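Local coordinates for protein 4-alpha-glucanotransferase (Corynebacterium glutamicum, PDB 5B68) that belongs to the amylomaltase family of enzymes and joins an N-terminal beta-sandwich domain to a larger domain of TIM-barrel type, at residues I184-G196 against F274-R286. Residues are numbered along the deposited sequence; the frame is centred on the assembly and turned at random.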
loop_
_atom_site.group_PDB
_atom_site.type_symbol
_atom_site.label_atom_id
_atom_site.label_comp_id
_atom_site.label_asym_id
_atom_site.label_seq_id
_atom_site.Cartn_x
_atom_site.Cartn_y
_atom_site.Cartn_z
ATOM N N ILE A 184 4.414 5.311 -13.085
ATOM C CA ILE A 184 3.745 5.340 -14.383
ATOM C C ILE A 184 3.194 6.710 -14.824
ATOM O O ILE A 184 3.165 6.996 -16.023
ATOM C CB ILE A 184 2.669 4.184 -14.519
ATOM C CG1 ILE A 184 2.216 3.984 -15.957
ATOM C CG2 ILE A 184 1.493 4.487 -13.619
ATOM C CD1 ILE A 184 3.354 3.550 -16.844
ATOM N N TYR A 185 2.750 7.518 -13.873
ATOM C CA TYR A 185 2.254 8.907 -14.170
ATOM C C TYR A 185 3.388 9.721 -14.873
ATOM O O TYR A 185 3.128 10.643 -15.626
ATOM C CB TYR A 185 1.839 9.635 -12.849
ATOM C CG TYR A 185 2.847 9.595 -11.758
ATOM C CD1 TYR A 185 3.901 10.530 -11.734
ATOM C CD2 TYR A 185 2.843 8.605 -10.792
ATOM C CE1 TYR A 185 4.864 10.472 -10.789
ATOM C CE2 TYR A 185 3.832 8.529 -9.815
ATOM C CZ TYR A 185 4.851 9.477 -9.850
ATOM O OH TYR A 185 5.855 9.449 -8.951
ATOM N N SER A 186 4.627 9.362 -14.581
ATOM C CA SER A 186 5.778 10.093 -15.125
ATOM C C SER A 186 6.277 9.593 -16.464
ATOM O O SER A 186 7.155 10.239 -17.041
ATOM C CB SER A 186 6.971 10.080 -14.150
ATOM O OG SER A 186 7.655 8.813 -14.078
ATOM N N VAL A 187 5.759 8.471 -16.947
ATOM C CA VAL A 187 6.226 7.879 -18.188
ATOM C C VAL A 187 5.191 8.062 -19.273
ATOM O O VAL A 187 4.080 7.607 -19.156
ATOM C CB VAL A 187 6.469 6.370 -18.038
ATOM C CG1 VAL A 187 7.142 5.807 -19.270
ATOM C CG2 VAL A 187 7.284 6.084 -16.814
ATOM N N ARG A 188 5.599 8.698 -20.352
ATOM C CA ARG A 188 4.698 9.080 -21.398
ATOM C C ARG A 188 5.011 8.359 -22.701
ATOM O O ARG A 188 6.142 8.026 -22.981
ATOM C CB ARG A 188 4.789 10.586 -21.637
ATOM C CG ARG A 188 4.113 11.455 -20.593
ATOM C CD ARG A 188 5.005 11.741 -19.402
ATOM N NE ARG A 188 6.192 12.499 -19.750
ATOM C CZ ARG A 188 6.258 13.819 -19.851
ATOM N NH1 ARG A 188 5.192 14.568 -19.644
ATOM N NH2 ARG A 188 7.395 14.393 -20.172
ATOM N N SER A 189 3.964 8.106 -23.465
ATOM C CA SER A 189 4.045 7.708 -24.856
ATOM C C SER A 189 3.764 8.928 -25.708
ATOM O O SER A 189 3.510 9.987 -25.193
ATOM C CB SER A 189 3.041 6.608 -25.166
ATOM O OG SER A 189 1.721 7.082 -25.128
ATOM N N THR A 190 3.797 8.771 -27.014
ATOM C CA THR A 190 3.458 9.881 -27.894
ATOM C C THR A 190 2.023 10.340 -27.673
ATOM O O THR A 190 1.734 11.506 -27.775
ATOM C CB THR A 190 3.650 9.517 -29.363
ATOM O OG1 THR A 190 2.836 8.398 -29.670
ATOM C CG2 THR A 190 5.059 9.152 -29.615
ATOM N N LEU A 191 1.132 9.390 -27.424
ATOM C CA LEU A 191 -0.276 9.675 -27.217
ATOM C C LEU A 191 -0.760 10.039 -25.792
ATOM O O LEU A 191 -1.859 10.486 -25.650
ATOM C CB LEU A 191 -1.123 8.549 -27.800
ATOM C CG LEU A 191 -0.853 8.186 -29.260
ATOM C CD1 LEU A 191 -1.556 6.908 -29.662
ATOM C CD2 LEU A 191 -1.230 9.317 -30.194
ATOM N N SER A 192 0.049 9.860 -24.757
ATOM C CA SER A 192 -0.362 10.224 -23.404
ATOM C C SER A 192 -0.832 11.698 -23.357
ATOM O O SER A 192 -0.252 12.578 -24.017
ATOM C CB SER A 192 0.765 10.084 -22.412
ATOM O OG SER A 192 1.406 8.805 -22.537
ATOM N N TRP A 193 -1.799 11.975 -22.485
ATOM C CA TRP A 193 -2.161 13.373 -22.171
ATOM C C TRP A 193 -1.260 13.999 -21.161
ATOM O O TRP A 193 -1.669 14.325 -20.023
ATOM C CB TRP A 193 -3.642 13.468 -21.757
ATOM C CG TRP A 193 -4.614 13.225 -22.847
ATOM C CD1 TRP A 193 -4.460 12.448 -23.983
ATOM C CD2 TRP A 193 -5.957 13.737 -22.914
ATOM N NE1 TRP A 193 -5.608 12.452 -24.706
ATOM C CE2 TRP A 193 -6.536 13.238 -24.082
ATOM C CE3 TRP A 193 -6.726 14.543 -22.071
ATOM C CZ2 TRP A 193 -7.854 13.525 -24.449
ATOM C CZ3 TRP A 193 -8.057 14.831 -22.462
ATOM C CH2 TRP A 193 -8.578 14.307 -23.623
ATOM N N GLY A 194 0.033 14.117 -21.493
ATOM C CA GLY A 194 0.913 14.773 -20.560
ATOM C C GLY A 194 1.400 13.901 -19.422
ATOM O O GLY A 194 2.296 14.274 -18.701
ATOM N N MET A 195 0.739 12.787 -19.185
ATOM C CA MET A 195 1.117 11.951 -18.070
ATOM C C MET A 195 0.716 10.526 -18.396
ATOM O O MET A 195 -0.178 10.309 -19.176
ATOM C CB MET A 195 0.472 12.462 -16.777
ATOM C CG MET A 195 -0.859 11.844 -16.416
ATOM S SD MET A 195 -1.659 12.449 -14.917
ATOM C CE MET A 195 -1.343 11.174 -13.717
ATOM N N GLY A 196 1.387 9.562 -17.802
ATOM C CA GLY A 196 1.104 8.162 -18.197
ATOM C C GLY A 196 -0.287 7.723 -17.755
ATOM O O GLY A 196 -0.804 8.224 -16.709
ATOM N N PHE A 274 -1.835 18.482 -24.708
ATOM C CA PHE A 274 -1.264 17.794 -23.539
ATOM C C PHE A 274 -0.088 16.970 -24.080
ATOM O O PHE A 274 0.960 16.884 -23.434
ATOM C CB PHE A 274 -2.321 16.940 -22.780
ATOM C CG PHE A 274 -3.313 17.788 -22.017
ATOM C CD1 PHE A 274 -2.877 18.712 -21.057
ATOM C CD2 PHE A 274 -4.673 17.700 -22.296
ATOM C CE1 PHE A 274 -3.796 19.537 -20.386
ATOM C CE2 PHE A 274 -5.580 18.515 -21.644
ATOM C CZ PHE A 274 -5.144 19.442 -20.711
ATOM N N ARG A 275 -0.269 16.414 -25.267
ATOM C CA ARG A 275 0.769 15.594 -25.916
ATOM C C ARG A 275 2.102 16.343 -26.173
ATOM O O ARG A 275 3.157 15.754 -26.138
ATOM C CB ARG A 275 0.237 15.076 -27.246
ATOM C CG ARG A 275 -0.763 13.970 -27.046
ATOM C CD ARG A 275 -1.467 13.539 -28.304
ATOM N NE ARG A 275 -2.436 12.503 -27.943
ATOM C CZ ARG A 275 -3.412 12.040 -28.704
ATOM N NH1 ARG A 275 -3.609 12.480 -29.951
ATOM N NH2 ARG A 275 -4.191 11.092 -28.221
ATOM N N GLU A 276 2.053 17.637 -26.426
ATOM C CA GLU A 276 3.277 18.418 -26.504
ATOM C C GLU A 276 4.106 18.330 -25.206
ATOM O O GLU A 276 5.349 18.314 -25.229
ATOM C CB GLU A 276 2.937 19.917 -26.802
ATOM C CG GLU A 276 2.448 20.164 -28.228
ATOM C CD GLU A 276 3.491 19.812 -29.311
ATOM O OE1 GLU A 276 4.724 20.025 -29.097
ATOM O OE2 GLU A 276 3.083 19.307 -30.388
ATOM N N ARG A 277 3.432 18.272 -24.043
ATOM C CA ARG A 277 4.116 18.160 -22.775
ATOM C C ARG A 277 4.972 16.889 -22.703
ATOM O O ARG A 277 6.024 16.901 -22.093
ATOM C CB ARG A 277 3.139 18.208 -21.578
ATOM C CG ARG A 277 2.216 19.436 -21.625
ATOM C CD ARG A 277 1.549 19.615 -20.278
ATOM N NE ARG A 277 0.506 20.627 -20.395
ATOM C CZ ARG A 277 -0.479 20.806 -19.511
ATOM N NH1 ARG A 277 -0.571 20.058 -18.393
ATOM N NH2 ARG A 277 -1.380 21.762 -19.754
ATOM N N ASN A 278 4.540 15.873 -23.418
ATOM C CA ASN A 278 5.217 14.585 -23.414
ATOM C C ASN A 278 6.651 14.679 -23.899
ATOM O O ASN A 278 7.438 13.823 -23.562
ATOM C CB ASN A 278 4.561 13.590 -24.350
ATOM C CG ASN A 278 3.087 13.283 -23.984
ATOM O OD1 ASN A 278 2.600 13.646 -22.934
ATOM N ND2 ASN A 278 2.405 12.634 -24.870
ATOM N N LEU A 279 6.916 15.685 -24.736
ATOM C CA LEU A 279 8.216 15.918 -25.332
ATOM C C LEU A 279 9.088 16.809 -24.536
ATOM O O LEU A 279 10.231 16.997 -24.918
ATOM C CB LEU A 279 8.056 16.511 -26.746
ATOM C CG LEU A 279 7.123 15.755 -27.693
ATOM C CD1 LEU A 279 6.969 16.447 -29.035
ATOM C CD2 LEU A 279 7.548 14.320 -27.970
ATOM N N THR A 280 8.587 17.373 -23.433
ATOM C CA THR A 280 9.351 18.338 -22.624
ATOM C C THR A 280 9.762 17.713 -21.328
ATOM O O THR A 280 9.215 16.675 -20.902
ATOM C CB THR A 280 8.529 19.613 -22.319
ATOM O OG1 THR A 280 7.636 19.359 -21.229
ATOM C CG2 THR A 280 7.721 20.053 -23.514
ATOM N N SER A 281 10.656 18.371 -20.617
ATOM C CA SER A 281 11.015 17.959 -19.256
ATOM C C SER A 281 10.247 18.748 -18.171
ATOM O O SER A 281 10.624 18.702 -17.012
ATOM C CB SER A 281 12.518 18.114 -19.074
ATOM O OG SER A 281 12.899 19.475 -19.227
ATOM N N ASP A 282 9.205 19.466 -18.567
ATOM C CA ASP A 282 8.416 20.277 -17.638
ATOM C C ASP A 282 7.682 19.418 -16.613
ATOM O O ASP A 282 7.230 18.335 -16.941
ATOM C CB ASP A 282 7.401 21.119 -18.427
ATOM C CG ASP A 282 8.054 22.192 -19.303
ATOM O OD1 ASP A 282 9.261 22.465 -19.164
ATOM O OD2 ASP A 282 7.334 22.723 -20.171
ATOM N N ILE A 283 7.556 19.928 -15.390
ATOM C CA ILE A 283 6.902 19.221 -14.333
ATOM C C ILE A 283 5.484 18.805 -14.764
ATOM O O ILE A 283 4.858 19.440 -15.634
ATOM C CB ILE A 283 7.020 19.920 -12.942
ATOM C CG1 ILE A 283 6.385 21.316 -12.915
ATOM C CG2 ILE A 283 8.489 20.015 -12.535
ATOM C CD1 ILE A 283 4.876 21.326 -12.843
ATOM N N ILE A 284 5.057 17.653 -14.245
ATOM C CA ILE A 284 3.760 17.079 -14.592
ATOM C C ILE A 284 2.658 17.918 -13.883
ATOM O O ILE A 284 2.788 18.132 -12.677
ATOM C CB ILE A 284 3.654 15.610 -14.071
ATOM C CG1 ILE A 284 4.676 14.659 -14.731
ATOM C CG2 ILE A 284 2.256 15.058 -14.337
ATOM C CD1 ILE A 284 4.442 14.462 -16.202
ATOM N N GLU A 285 1.600 18.287 -14.597
ATOM C CA GLU A 285 0.424 19.011 -14.002
ATOM C C GLU A 285 -0.803 18.115 -14.155
ATOM O O GLU A 285 -1.334 17.928 -15.248
ATOM C CB GLU A 285 0.162 20.414 -14.619
ATOM C CG GLU A 285 -1.054 21.157 -14.010
ATOM C CD GLU A 285 -1.071 21.249 -12.455
ATOM O OE1 GLU A 285 -0.409 22.181 -11.920
ATOM O OE2 GLU A 285 -1.730 20.403 -11.729
ATOM N N ARG A 286 -1.220 17.566 -13.021
ATOM C CA ARG A 286 -2.349 16.664 -13.001
ATOM C C ARG A 286 -3.633 17.462 -13.172
ATOM O O ARG A 286 -4.582 16.981 -13.811
ATOM C CB ARG A 286 -2.359 15.914 -11.706
ATOM C CG ARG A 286 -1.271 14.852 -11.568
ATOM C CD ARG A 286 -1.272 14.245 -10.202
ATOM N NE ARG A 286 -0.321 13.130 -10.135
ATOM C CZ ARG A 286 1.001 13.235 -9.977
ATOM N NH1 ARG A 286 1.738 12.151 -10.003
ATOM N NH2 ARG A 286 1.613 14.405 -9.826
HETATM O O HOH W 1 6.275 17.381 -19.119
HETATM O O HOH W 2 3.698 13.444 -27.980
HETATM O O HOH W 3 -4.426 9.309 -26.118
#
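Trp193 and Phe274 bring the two backbones together, CA to CA 4.7 Å, where the loop 184-196 crosses the end of helix 261-277. Both polar ends of the Asn278 amide meet the backbone of 190-194. Its ND2 gives a hydrogen bond to Ser192 O (2.8 Å, 159° at the hydrogen), which lies in the amide plane, and a weak one to Thr190 O. Its OD1 receives a weak hydrogen bond from Gly194 N. Arg275 runs extended beside Leu191. Its NE hydrogen-bonds Leu191 O at 3.1 Å, from above the carbonyl plane, and Leu191 CD2 sits over the centre of the guanidinium. Water 3 links Arg275 NH2 to the same carbonyl. Glu251 forms a salt bridge with Arg275 and takes a hydrogen bond from Trp193 NE1.

In the barrel, residues 184-196 lie in the loop from strand 177-182 to helix 198-209. Residues 274-286 belong to the run of helices between strands 215-218 and 382-387, probably an insertion.

Arg188 bends at chi2 (85°) and chi3, which turns its guanidinium back over Asn278 CA. In the guanidinium plane, NH1 donates to Gly194 O (3.1 Å); NH2 reaches Thr280 O weakly. Ile284 CG2 packs on Met195 CB (4.0 Å), and its CD1 touches Gly194 O. The Trp193 and Phe274 rings are nearly parallel but slid apart. Arg286 makes an off-centre cation-pi contact with Tyr185: NH1 lies over one face toward the rim, 3.2 Å from CD1. Its NH2 salt-bridges Asp232, and Trp673 is another polar partner.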